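Local coordinates for protein polyphenol oxidase, chloroplastic (Malus domestica, PDB 6ELV) that catalyses the oxidation of mono- and o-diphenols to o-diquinones, and is represented here by its C-terminal domain alone, at residues 29-34 / 121-126; 59-64 / 129-134; 66-71 / 82-87. All coordinates share one frame; numbering follows the deposited sequence.

Contact 1 (29-34 / 121-126)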
ATOM      1  N   VAL A  29      -2.440  -6.053  -6.162  1.00  9.21           N
ATOM      2  CA  VAL A  29      -3.438  -6.113  -5.099  1.00  9.75           C
ATOM      3  C   VAL A  29      -4.822  -6.135  -5.737  1.00  9.16           C
ATOM      4  O   VAL A  29      -5.157  -5.257  -6.539  1.00  9.68           O
ATOM      5  CB  VAL A  29      -3.287  -4.933  -4.120  1.00  9.85           C
ATOM      6  CG1 VAL A  29      -4.271  -5.066  -2.971  1.00 10.97           C
ATOM      7  CG2 VAL A  29      -1.866  -4.874  -3.591  1.00  9.95           C
ATOM      8  N   LYS A  30      -5.620  -7.131  -5.378  1.00  9.97           N
ATOM      9  CA  LYS A  30      -6.971  -7.228  -5.914  1.00 10.81           C
ATOM     10  C   LYS A  30      -7.874  -6.173  -5.296  1.00  9.86           C
ATOM     11  O   LYS A  30      -7.768  -5.851  -4.104  1.00 10.96           O
ATOM     12  CB  LYS A  30      -7.540  -8.611  -5.623  1.00 12.47           C
ATOM     13  CG  LYS A  30      -6.815  -9.716  -6.345  1.00 15.62           C
ATOM     14  CD  LYS A  30      -7.409 -11.060  -5.993  1.00 21.11           C
ATOM     15  CE  LYS A  30      -6.644 -12.184  -6.671  1.00 24.35           C
ATOM     16  NZ  LYS A  30      -7.025 -13.517  -6.131  1.00 28.13           N
ATOM     17  N   ARG A  31      -8.763  -5.628  -6.119  1.00  9.91           N
ATOM     18  CA  ARG A  31      -9.822  -4.769  -5.630  1.00 10.41           C
ATOM     19  C   ARG A  31     -10.873  -5.625  -4.932  1.00 11.17           C
ATOM     20  O   ARG A  31     -10.838  -6.854  -5.020  1.00 12.51           O
ATOM     21  CB  ARG A  31     -10.379  -3.940  -6.782  1.00 11.01           C
ATOM     22  CG  ARG A  31      -9.367  -2.931  -7.282  1.00 11.23           C
ATOM     23  CD  ARG A  31      -9.924  -2.160  -8.443  1.00 11.48           C
ATOM     24  NE  ARG A  31     -10.944  -1.219  -8.007  1.00 10.68           N
ATOM     25  CZ  ARG A  31     -11.783  -0.606  -8.827  1.00 10.53           C
ATOM     26  NH1 ARG A  31     -11.766  -0.876 -10.133  1.00 11.76           N
ATOM     27  NH2 ARG A  31     -12.654   0.263  -8.340  1.00 11.53           N
ATOM     28  N   PRO A  32     -11.801  -5.007  -4.194  1.00 11.90           N
ATOM     29  CA  PRO A  32     -12.788  -5.794  -3.449  1.00 12.62           C
ATOM     30  C   PRO A  32     -13.639  -6.646  -4.380  1.00 12.51           C
ATOM     31  O   PRO A  32     -13.921  -6.281  -5.524  1.00 12.92           O
ATOM     32  CB  PRO A  32     -13.630  -4.725  -2.737  1.00 14.48           C
ATOM     33  CG  PRO A  32     -12.712  -3.545  -2.631  1.00 14.19           C
ATOM     34  CD  PRO A  32     -11.953  -3.566  -3.919  1.00 12.66           C
ATOM     35  N   LYS A  33     -14.064  -7.795  -3.856  1.00 14.03           N
ATOM     36  CA  LYS A  33     -14.738  -8.804  -4.671  1.00 14.97           C
ATOM     37  C   LYS A  33     -15.988  -8.269  -5.370  1.00 13.79           C
ATOM     38  O   LYS A  33     -16.300  -8.692  -6.490  1.00 15.17           O
ATOM     39  CB  LYS A  33     -15.091 -10.005  -3.795  1.00 18.40           C
ATOM     40  CG  LYS A  33     -15.905  -9.640  -2.564  1.00 22.27           C
ATOM     41  CD  LYS A  33     -16.067 -10.822  -1.617  1.00 25.58           C
ATOM     42  CE  LYS A  33     -16.865 -10.439  -0.374  1.00 27.51           C
ATOM     43  NZ  LYS A  33     -16.832 -11.501   0.677  1.00 28.49           N
ATOM     44  N   GLN A  34     -16.713  -7.342  -4.733  1.00 13.65           N
ATOM     45  CA  GLN A  34     -17.931  -6.805  -5.336  1.00 14.97           C
ATOM     46  C   GLN A  34     -17.640  -6.058  -6.627  1.00 14.90           C
ATOM     47  O   GLN A  34     -18.515  -5.959  -7.494  1.00 16.41           O
ATOM     48  CB  GLN A  34     -18.648  -5.872  -4.358  1.00 18.48           C
ATOM     49  CG  GLN A  34     -19.235  -6.552  -3.135  1.00 22.47           C
ATOM     50  CD  GLN A  34     -18.268  -6.587  -1.968  1.00 25.84           C
ATOM     51  OE1 GLN A  34     -17.079  -6.285  -2.108  1.00 25.42           O
ATOM     52  NE2 GLN A  34     -18.780  -6.955  -0.803  1.00 28.15           N
ATOM     53  N   ASP A 121      -9.604  -4.972 -12.310  1.00 10.39           N
ATOM     54  CA  ASP A 121      -9.910  -5.806 -11.151  1.00 11.10           C
ATOM     55  C   ASP A 121      -8.809  -5.797 -10.096  1.00 10.51           C
ATOM     56  O   ASP A 121      -9.031  -6.299  -8.987  1.00 11.87           O
ATOM     57  CB  ASP A 121     -10.163  -7.253 -11.577  1.00 14.57           C
ATOM     58  CG  ASP A 121     -11.523  -7.439 -12.213  1.00 19.47           C
ATOM     59  OD1 ASP A 121     -12.492  -6.800 -11.756  1.00 22.45           O
ATOM     60  OD2 ASP A 121     -11.628  -8.223 -13.173  1.00 23.41           O
ATOM     61  N   SER A 122      -7.637  -5.255 -10.414  1.00 10.08           N
ATOM     62  CA  SER A 122      -6.523  -5.187  -9.483  1.00  9.84           C
ATOM     63  C   SER A 122      -5.714  -3.961  -9.851  1.00  8.75           C
ATOM     64  O   SER A 122      -5.910  -3.374 -10.914  1.00  9.60           O
ATOM     65  CB  SER A 122      -5.642  -6.426  -9.598  1.00 11.45           C
ATOM     66  OG  SER A 122      -5.140  -6.563 -10.914  1.00 15.08           O
ATOM     67  N   VAL A 123      -4.800  -3.578  -8.954  1.00  8.78           N
ATOM     68  CA  VAL A 123      -3.877  -2.468  -9.164  1.00  8.12           C
ATOM     69  C   VAL A 123      -2.501  -2.905  -8.689  1.00  8.41           C
ATOM     70  O   VAL A 123      -2.352  -3.912  -7.996  1.00 10.35           O
ATOM     71  CB  VAL A 123      -4.320  -1.184  -8.430  1.00  9.41           C
ATOM     72  CG1 VAL A 123      -5.688  -0.731  -8.924  1.00 11.50           C
ATOM     73  CG2 VAL A 123      -4.323  -1.402  -6.907  1.00 10.52           C
ATOM     74  N   VAL A 124      -1.486  -2.124  -9.050  1.00  7.54           N
ATOM     75  CA  VAL A 124      -0.142  -2.338  -8.526  1.00  7.79           C
ATOM     76  C   VAL A 124       0.143  -1.303  -7.452  1.00  7.33           C
ATOM     77  O   VAL A 124       0.027  -0.093  -7.697  1.00  7.68           O
ATOM     78  CB  VAL A 124       0.914  -2.274  -9.638  1.00  8.77           C
ATOM     79  CG1 VAL A 124       2.317  -2.352  -9.038  1.00  9.00           C
ATOM     80  CG2 VAL A 124       0.693  -3.405 -10.636  1.00 10.72           C
ATOM     81  N   VAL A 125       0.539  -1.776  -6.276  1.00  7.10           N
ATOM     82  CA  VAL A 125       0.922  -0.922  -5.160  1.00  7.16           C
ATOM     83  C   VAL A 125       2.431  -0.999  -5.015  1.00  7.38           C
ATOM     84  O   VAL A 125       2.996  -2.098  -4.945  1.00  8.47           O
ATOM     85  CB  VAL A 125       0.221  -1.354  -3.861  1.00  8.13           C
ATOM     86  CG1 VAL A 125       0.688  -0.502  -2.682  1.00  9.69           C
ATOM     87  CG2 VAL A 125      -1.302  -1.221  -4.030  1.00  9.65           C
ATOM     88  N   THR A 126       3.070   0.165  -4.939  1.00  7.50           N
ATOM     89  CA  THR A 126       4.509   0.278  -4.759  1.00  7.55           C
ATOM     90  C   THR A 126       4.779   0.891  -3.392  1.00  7.29           C
ATOM     91  O   THR A 126       4.190   1.920  -3.045  1.00  7.96           O
ATOM     92  CB  THR A 126       5.109   1.154  -5.869  1.00  8.68           C
ATOM     93  OG1 THR A 126       4.869   0.548  -7.147  1.00 10.11           O
ATOM     94  CG2 THR A 126       6.611   1.319  -5.721  1.00 11.00           C
TER
HETATM   95  O   HOH W   1     -10.634  -8.384  -7.968  1.00 34.21           O

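Contact 2 (59-64 / 129-134)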
ATOM      1  N   ASP A  59      12.191   3.511  18.596  1.00  9.64           N
ATOM      2  CA  ASP A  59      13.319   4.442  18.605  1.00 10.34           C
ATOM      3  C   ASP A  59      13.970   4.621  17.237  1.00  9.82           C
ATOM      4  O   ASP A  59      15.006   5.289  17.146  1.00 11.47           O
ATOM      5  CB  ASP A  59      14.356   4.078  19.680  1.00 11.95           C
ATOM      6  CG  ASP A  59      15.016   2.724  19.460  1.00 13.13           C
ATOM      7  OD1 ASP A  59      14.899   2.135  18.369  1.00 14.50           O
ATOM      8  OD2 ASP A  59      15.665   2.243  20.409  1.00 15.54           O
ATOM      9  N   VAL A  60      13.378   4.064  16.184  1.00  9.76           N
ATOM     10  CA  VAL A  60      13.870   4.206  14.817  1.00 10.83           C
ATOM     11  C   VAL A  60      12.853   5.055  14.061  1.00 10.53           C
ATOM     12  O   VAL A  60      11.683   4.673  13.955  1.00 11.02           O
ATOM     13  CB  VAL A  60      14.038   2.832  14.148  1.00 12.41           C
ATOM     14  CG1 VAL A  60      14.375   2.986  12.662  1.00 13.92           C
ATOM     15  CG2 VAL A  60      15.097   2.001  14.869  1.00 12.95           C
ATOM     16  N   ALA A  61      13.285   6.196  13.518  1.00 10.95           N
ATOM     17  CA  ALA A  61      12.404   6.962  12.641  1.00 12.29           C
ATOM     18  C   ALA A  61      12.087   6.129  11.407  1.00 10.33           C
ATOM     19  O   ALA A  61      12.985   5.513  10.819  1.00 11.55           O
ATOM     20  CB  ALA A  61      13.083   8.256  12.200  1.00 14.57           C
ATOM     21  N   VAL A  62      10.817   6.093  11.018  1.00  9.68           N
ATOM     22  CA  VAL A  62      10.393   5.304   9.871  1.00  9.25           C
ATOM     23  C   VAL A  62       9.608   6.186   8.919  1.00  9.16           C
ATOM     24  O   VAL A  62       8.736   6.958   9.340  1.00 10.81           O
ATOM     25  CB  VAL A  62       9.566   4.076  10.293  1.00 10.45           C
ATOM     26  CG1 VAL A  62       8.949   3.389   9.070  1.00 11.95           C
ATOM     27  CG2 VAL A  62      10.434   3.111  11.063  1.00 12.00           C
ATOM     28  N   LYS A  63       9.915   6.063   7.631  1.00  8.27           N
ATOM     29  CA  LYS A  63       9.081   6.654   6.600  1.00  8.41           C
ATOM     30  C   LYS A  63       9.113   5.763   5.376  1.00  7.58           C
ATOM     31  O   LYS A  63      10.189   5.344   4.935  1.00  7.94           O
ATOM     32  CB  LYS A  63       9.580   8.037   6.208  1.00 10.23           C
ATOM     33  CG  LYS A  63       8.730   8.689   5.127  1.00 12.43           C
ATOM     34  CD  LYS A  63       9.046  10.164   5.035  1.00 15.81           C
ATOM     35  CE  LYS A  63       7.920  10.947   4.407  1.00 20.15           C
ATOM     36  NZ  LYS A  63       7.955  10.820   2.948  1.00 19.74           N
ATOM     37  N   PHE A  64       7.937   5.501   4.820  1.00  7.44           N
ATOM     38  CA  PHE A  64       7.834   4.917   3.497  1.00  7.26           C
ATOM     39  C   PHE A  64       6.664   5.560   2.773  1.00  6.90           C
ATOM     40  O   PHE A  64       5.668   5.957   3.390  1.00  8.18           O
ATOM     41  CB  PHE A  64       7.759   3.375   3.506  1.00  8.27           C
ATOM     42  CG  PHE A  64       6.513   2.782   4.128  1.00  8.27           C
ATOM     43  CD1 PHE A  64       5.341   2.623   3.390  1.00  8.18           C
ATOM     44  CD2 PHE A  64       6.545   2.305   5.431  1.00  9.19           C
ATOM     45  CE1 PHE A  64       4.221   2.040   3.951  1.00  9.39           C
ATOM     46  CE2 PHE A  64       5.430   1.720   6.007  1.00 10.13           C
ATOM     47  CZ  PHE A  64       4.262   1.587   5.268  1.00  9.91           C
ATOM     48  N   PRO A 129      10.646   2.634   0.601  1.00  7.35           N
ATOM     49  CA  PRO A 129      11.224   2.992   1.894  1.00  7.94           C
ATOM     50  C   PRO A 129      12.117   4.214   1.743  1.00  7.56           C
ATOM     51  O   PRO A 129      12.869   4.346   0.769  1.00  8.71           O
ATOM     52  CB  PRO A 129      12.017   1.743   2.293  1.00  8.76           C
ATOM     53  CG  PRO A 129      12.416   1.137   0.982  1.00  8.86           C
ATOM     54  CD  PRO A 129      11.229   1.394   0.055  1.00  8.37           C
ATOM     55  N   LYS A 130      12.014   5.111   2.714  1.00  8.20           N
ATOM     56  CA  LYS A 130      12.836   6.311   2.774  1.00  9.79           C
ATOM     57  C   LYS A 130      13.822   6.278   3.926  1.00  9.24           C
ATOM     58  O   LYS A 130      14.984   6.647   3.748  1.00 11.82           O
ATOM     59  CB  LYS A 130      11.952   7.563   2.855  1.00 10.42           C
ATOM     60  CG  LYS A 130      10.977   7.700   1.688  1.00 12.44           C
ATOM     61  CD  LYS A 130      11.705   7.778   0.362  1.00 15.79           C
ATOM     62  CE  LYS A 130      12.479   9.072   0.227  1.00 23.06           C
ATOM     63  NZ  LYS A 130      12.879   9.325  -1.186  1.00 27.45           N
ATOM     64  N   PHE A 131      13.386   5.831   5.097  1.00  9.28           N
ATOM     65  CA  PHE A 131      14.306   5.594   6.193  1.00 10.97           C
ATOM     66  C   PHE A 131      13.647   4.669   7.199  1.00  9.01           C
ATOM     67  O   PHE A 131      12.420   4.614   7.312  1.00  9.34           O
ATOM     68  CB  PHE A 131      14.868   6.877   6.824  1.00 14.19           C
ATOM     69  CG  PHE A 131      13.840   7.902   7.167  1.00 14.05           C
ATOM     70  CD1 PHE A 131      13.112   7.803   8.345  1.00 14.48           C
ATOM     71  CD2 PHE A 131      13.622   8.992   6.333  1.00 14.81           C
ATOM     72  CE1 PHE A 131      12.166   8.769   8.687  1.00 15.86           C
ATOM     73  CE2 PHE A 131      12.689   9.967   6.675  1.00 15.46           C
ATOM     74  CZ  PHE A 131      11.964   9.857   7.858  1.00 16.31           C
ATOM     75  N   GLY A 132      14.489   3.924   7.902  1.00  9.26           N
ATOM     76  CA  GLY A 132      14.070   3.059   8.977  1.00  9.95           C
ATOM     77  C   GLY A 132      13.758   1.639   8.558  1.00  9.28           C
ATOM     78  O   GLY A 132      13.116   1.419   7.527  1.00 11.80           O
ATOM     79  N   ALA A 133      14.177   0.673   9.368  1.00 10.09           N
ATOM     80  CA  ALA A 133      13.822  -0.723   9.150  1.00 10.53           C
ATOM     81  C   ALA A 133      12.372  -0.945   9.547  1.00  9.14           C
ATOM     82  O   ALA A 133      11.964  -0.589  10.653  1.00 11.31           O
ATOM     83  CB  ALA A 133      14.718  -1.616  10.002  1.00 13.06           C
ATOM     84  N   VAL A 134      11.592  -1.532   8.647  1.00  9.49           N
ATOM     85  CA  VAL A 134      10.175  -1.741   8.894  1.00  9.74           C
ATOM     86  C   VAL A 134       9.737  -3.037   8.227  1.00  8.87           C
ATOM     87  O   VAL A 134      10.198  -3.380   7.133  1.00 10.23           O
ATOM     88  CB  VAL A 134       9.351  -0.511   8.445  1.00 10.43           C
ATOM     89  CG1 VAL A 134       9.426  -0.303   6.945  1.00 11.29           C
ATOM     90  CG2 VAL A 134       7.900  -0.632   8.893  1.00 10.96           C
TER

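Contact 3 (66-71 / 82-87). With CA (calcium ion), chain B.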
ATOM      1  N   VAL A  66       3.833   5.445  -0.546  1.00  6.98           N
ATOM      2  CA  VAL A  66       2.978   4.478  -1.220  1.00  7.05           C
ATOM      3  C   VAL A  66       2.486   5.080  -2.525  1.00  7.03           C
ATOM      4  O   VAL A  66       1.971   6.208  -2.535  1.00  7.24           O
ATOM      5  CB  VAL A  66       1.778   4.093  -0.339  1.00  7.35           C
ATOM      6  CG1 VAL A  66       0.942   3.010  -1.014  1.00  8.36           C
ATOM      7  CG2 VAL A  66       2.245   3.648   1.040  1.00  8.91           C
ATOM      8  N   TYR A  67       2.632   4.320  -3.609  1.00  6.72           N
ATOM      9  CA  TYR A  67       2.182   4.716  -4.937  1.00  7.39           C
ATOM     10  C   TYR A  67       1.300   3.619  -5.522  1.00  7.14           C
ATOM     11  O   TYR A  67       1.393   2.450  -5.141  1.00  7.44           O
ATOM     12  CB  TYR A  67       3.368   4.971  -5.887  1.00  8.38           C
ATOM     13  CG  TYR A  67       4.229   6.141  -5.488  1.00  8.09           C
ATOM     14  CD1 TYR A  67       5.113   6.054  -4.416  1.00 10.25           C
ATOM     15  CD2 TYR A  67       4.169   7.336  -6.188  1.00 10.53           C
ATOM     16  CE1 TYR A  67       5.899   7.129  -4.059  1.00 12.52           C
ATOM     17  CE2 TYR A  67       4.955   8.414  -5.834  1.00 12.69           C
ATOM     18  CZ  TYR A  67       5.806   8.310  -4.757  1.00 13.75           C
ATOM     19  OH  TYR A  67       6.593   9.382  -4.397  1.00 19.40           O
ATOM     20  N   VAL A  68       0.462   3.997  -6.481  1.00  7.46           N
ATOM     21  CA  VAL A  68      -0.410   3.049  -7.169  1.00  7.35           C
ATOM     22  C   VAL A  68      -0.285   3.269  -8.670  1.00  7.71           C
ATOM     23  O   VAL A  68      -0.170   4.409  -9.131  1.00  8.74           O
ATOM     24  CB  VAL A  68      -1.876   3.232  -6.703  1.00  8.43           C
ATOM     25  CG1 VAL A  68      -2.824   2.308  -7.456  1.00  9.60           C
ATOM     26  CG2 VAL A  68      -1.988   2.968  -5.216  1.00  9.74           C
ATOM     27  N   ASN A  69      -0.350   2.182  -9.440  1.00  7.34           N
ATOM     28  CA  ASN A  69      -0.411   2.299 -10.890  1.00  7.92           C
ATOM     29  C   ASN A  69      -1.329   1.232 -11.460  1.00  7.21           C
ATOM     30  O   ASN A  69      -1.643   0.237 -10.811  1.00  7.89           O
ATOM     31  CB  ASN A  69       0.974   2.288 -11.587  1.00  8.74           C
ATOM     32  CG  ASN A  69       1.695   0.944 -11.528  1.00  8.92           C
ATOM     33  OD1 ASN A  69       2.509   0.707 -10.633  1.00  9.72           O
ATOM     34  ND2 ASN A  69       1.453   0.084 -12.511  1.00  9.41           N
ATOM     35  N   ASP A  70      -1.724   1.465 -12.711  1.00  7.75           N
ATOM     36  CA  ASP A  70      -2.582   0.556 -13.456  1.00  8.37           C
ATOM     37  C   ASP A  70      -1.841  -0.758 -13.689  1.00  7.56           C
ATOM     38  O   ASP A  70      -0.700  -0.767 -14.171  1.00  8.45           O
ATOM     39  CB  ASP A  70      -2.943   1.252 -14.773  1.00  8.79           C
ATOM     40  CG  ASP A  70      -3.967   0.506 -15.599  1.00  8.32           C
ATOM     41  OD1 ASP A  70      -3.753  -0.694 -15.888  1.00  8.57           O
ATOM     42  OD2 ASP A  70      -4.969   1.138 -16.017  1.00  9.72           O
ATOM     43  N   VAL A  71      -2.503  -1.868 -13.347  1.00  8.15           N
ATOM     44  CA  VAL A  71      -1.915  -3.197 -13.442  1.00  8.90           C
ATOM     45  C   VAL A  71      -1.469  -3.553 -14.853  1.00  8.55           C
ATOM     46  O   VAL A  71      -0.604  -4.415 -15.028  1.00 10.23           O
ATOM     47  CB  VAL A  71      -2.908  -4.230 -12.868  1.00 10.16           C
ATOM     48  CG1 VAL A  71      -4.127  -4.373 -13.776  1.00 10.71           C
ATOM     49  CG2 VAL A  71      -2.223  -5.564 -12.614  1.00 11.11           C
ATOM     50  N   GLU A  82       1.356   6.836  -9.171  1.00 10.09           N
ATOM     51  CA  GLU A  82       0.676   7.983  -8.588  1.00 10.07           C
ATOM     52  C   GLU A  82       0.747   7.887  -7.074  1.00  8.48           C
ATOM     53  O   GLU A  82       0.353   6.868  -6.501  1.00  8.49           O
ATOM     54  CB  GLU A  82      -0.794   7.954  -9.002  1.00 13.27           C
ATOM     55  CG  GLU A  82      -1.558   9.160  -8.574  1.00 13.57           C
ATOM     56  CD  GLU A  82      -1.119  10.404  -9.314  1.00 17.39           C
ATOM     57  OE1 GLU A  82      -0.633  10.288 -10.462  1.00 19.60           O
ATOM     58  OE2 GLU A  82      -1.247  11.501  -8.728  1.00 19.99           O
ATOM     59  N   PHE A  83       1.197   8.965  -6.437  1.00  8.34           N
ATOM     60  CA  PHE A  83       1.345   8.992  -4.991  1.00  8.47           C
ATOM     61  C   PHE A  83      -0.007   8.839  -4.302  1.00  7.45           C
ATOM     62  O   PHE A  83      -0.966   9.560  -4.604  1.00  8.82           O
ATOM     63  CB  PHE A  83       1.987  10.318  -4.587  1.00  9.28           C
ATOM     64  CG  PHE A  83       2.102  10.505  -3.103  1.00  9.30           C
ATOM     65  CD1 PHE A  83       3.031   9.779  -2.361  1.00 10.01           C
ATOM     66  CD2 PHE A  83       1.286  11.398  -2.433  1.00 10.19           C
ATOM     67  CE1 PHE A  83       3.140   9.946  -0.982  1.00 11.01           C
ATOM     68  CE2 PHE A  83       1.404  11.560  -1.043  1.00 11.41           C
ATOM     69  CZ  PHE A  83       2.334  10.834  -0.338  1.00 11.30           C
ATOM     70  N   ALA A  84      -0.062   7.930  -3.329  1.00  7.17           N
ATOM     71  CA  ALA A  84      -1.270   7.675  -2.550  1.00  7.66           C
ATOM     72  C   ALA A  84      -1.175   8.108  -1.091  1.00  7.19           C
ATOM     73  O   ALA A  84      -2.218   8.390  -0.479  1.00  8.05           O
ATOM     74  CB  ALA A  84      -1.631   6.187  -2.595  1.00  8.21           C
ATOM     75  N   GLY A  85       0.018   8.145  -0.510  1.00  7.58           N
ATOM     76  CA  GLY A  85       0.169   8.501   0.888  1.00  7.67           C
ATOM     77  C   GLY A  85       1.477   7.969   1.426  1.00  7.27           C
ATOM     78  O   GLY A  85       2.261   7.354   0.709  1.00  8.79           O
ATOM     79  N   SER A  86       1.700   8.223   2.710  1.00  7.61           N
ATOM     80  CA  SER A  86       2.953   7.859   3.361  0.50  7.27           C
ATOM     81  C   SER A  86       2.677   7.397   4.773  1.00  7.56           C
ATOM     82  O   SER A  86       1.719   7.840   5.412  1.00  9.52           O
ATOM     83  CB  SER A  86       3.911   9.046   3.501  0.50  8.01           C
ATOM     84  OG  SER A  86       4.225   9.610   2.252  0.50  7.31           O
ATOM     85  N   PHE A  87       3.538   6.511   5.260  1.00  8.23           N
ATOM     86  CA  PHE A  87       3.586   6.161   6.669  1.00  8.43           C
ATOM     87  C   PHE A  87       4.819   6.811   7.284  1.00  7.99           C
ATOM     88  O   PHE A  87       5.922   6.668   6.747  1.00  8.56           O
ATOM     89  CB  PHE A  87       3.704   4.654   6.876  1.00 10.00           C
ATOM     90  CG  PHE A  87       3.814   4.301   8.318  1.00 10.69           C
ATOM     91  CD1 PHE A  87       2.684   4.308   9.112  1.00 12.51           C
ATOM     92  CD2 PHE A  87       5.049   4.075   8.905  1.00 11.17           C
ATOM     93  CE1 PHE A  87       2.772   4.043  10.449  1.00 14.34           C
ATOM     94  CE2 PHE A  87       5.144   3.817  10.246  1.00 12.00           C
ATOM     95  CZ  PHE A  87       4.006   3.803  11.024  1.00 13.21           C
TER
HETATM   96 CA    CA B 601      -6.012  -0.874 -17.012  1.00  5.27          CA
HETATM   97  O   HOH W   2      -7.398  -1.534 -18.946  1.00 12.58           O
HETATM   98  O   HOH W   3      -7.602   0.914 -17.329  1.00 12.67           O

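Contact 1 (29-34 / 121-126)
Val-29 sets its CG2 methyl against Val-125, 3.7 Å from Val-125 CG2, and the two side chains meet at a slant. A chi1 of -176° turns Val-29 CG1 anti to the backbone N and leaves CG2 beside that N, on the side from which Val-125 CG2 comes. Ile-139 and Ile-141 of strand 135-142 also pack on Val-29, so this valine face lies buried between two sheets. The backbones pair antiparallel: Val-29 N donates to Val-123 O at 2.8 Å and almost straight (175°), and Val-123 N returns a bond to Val-29 O at 3.0 Å. On the other face Lys-30 and Ser-122 form a non-hydrogen-bonded pair, where Ser-122 CB comes 3.3 Å from Val-29 O. Beyond the strand end the pairing runs one step further, since Arg-31 N reaches Asp-121 O at 3.0 Å. A water donates to the same Asp-121 O at 2.8 Å and only weakly to Arg-31 O. The aliphatic part of Arg-31 lies over the Asp-121 peptide, with CB 3.5 Å from Asp-121 O; its NE forms a salt bridge with Glu-47 and its NH1 bonds the carbonyls of Glu-118 and Asp-120, just ahead of Asp-121, while the Asp-121 carboxylate pairs with Lys-39. This antiparallel pairing of two inner strands, its Val-29, Val-123 and Val-125 side turned to strand 135-142 of the second sheet, is characteristic of a beta sandwich.

Contact 2 (59-64 / 129-134)
A classic beta bulge joins strands 62-70 and 122-131 where Lys-130 and Phe-131 both face Lys-63. Lys-63 O accepts from two donors: Lys-130 N at 2.9 Å, tilted out of the carbonyl plane, and Phe-131 N at 3.2 Å, in that plane on a lone pair. Lys-63 N closes the pair by donating to Phe-131 O (166° at the hydrogen). A chi1 of 49° places Phe-131 CG between the backbone N and the carbonyl carbon, and the ring beyond it lies against Lys-63. Lys-63 CB sits over one ring face, 3.7 Å from the Phe-131 centroid, in a CH-pi contact, while Ala-61 O lies at the ring edge, 3.4 Å from Phe-131 CD1. The ammonium of Lys-63 leads off to Asp-65. Beyond the bulge Gly-132 has a positive phi (92°), and a beta carbon there would collide with Ala-61 O; its CA instead makes a CA-H...O contact with that oxygen. On the buried face Val-62 CG1 lies 4.0 Å from Val-134 CB, and Val-62 CG2 4.0 Å from Ala-133 O. An alanine in place of Val-62 removes both methyls and would probably open a gap beside Val-134 CB and Ala-133 O, leaving Val-134 less closely packed on that side. With Phe-56 and Ile-54 of strand 48-57 also packing on Val-134, the arrangement is that of a bulged antiparallel pair facing the second sheet of a beta sandwich.

Contact 3 (66-71 / 82-87)
Val-66 O is gripped by two consecutive amides: Ala-84 N donates at 2.8 Å and nearly straight (167°), Gly-85 N only weakly at 3.4 Å. Val-66 N answers with a bond to Gly-85 O, close to the axis of that carbonyl. Because Ala-84 and Gly-85 both face Val-66, this is a classic beta bulge in the hairpin of strands 62-70 and 82-89. Past it, Val-68 and Glu-82 exchange two bonds, Val-68 N to Glu-82 O and Glu-82 N to Val-68 O, each 2.9 Å. On one face Phe-83 turns its edge toward the face of Tyr-67 in a T-shaped stack, centroids 5.6 Å apart and planes at 70°, with Phe-83 CD1 above the rim of the tyrosine ring. Tyr-67 CG is anti to its carbonyl carbon, beside the backbone N (chi1 -65°), and ring atom CD2 comes 3.4 Å from Phe-83 N. On the opposite face Ala-84 CB meets Val-68 CG2 at 4.2 Å, and Leu-111 of helix 109-115 packs on both. At the far end of strand 62-70, Asp-70 holds the calcium ion through both carboxylate oxygens, OD1 and OD2, each 2.5 Å from the metal; Asp-72, Asp-120 and two waters are further ligands.

Overall arrangement
All three contacts belong to one mixed sheet. Contacts 1 and 2 share strand 122-131, their centres about 26 Å apart; contacts 2 and 3 share strand 62-70, with centres about 18 Å apart. Contacts 1 and 3, centres about 12 Å apart, are stitched together by probable hydrogen bonds from Thr-126 N to Tyr-67 O (2.8 Å) and from Asn-69 N to Val-124 O (2.9 Å). Phe-87 N similarly reaches Phe-64 O at 2.9 Å, linking contacts 3 and 2. The calcium site lies at the end where contacts 1 and 3 meet: Asp-70 comes from contact 3, and Asp-120, another ligand, precedes segment 121-126 of contact 1, whose Val-123 side chain is about 8 Å from the ion.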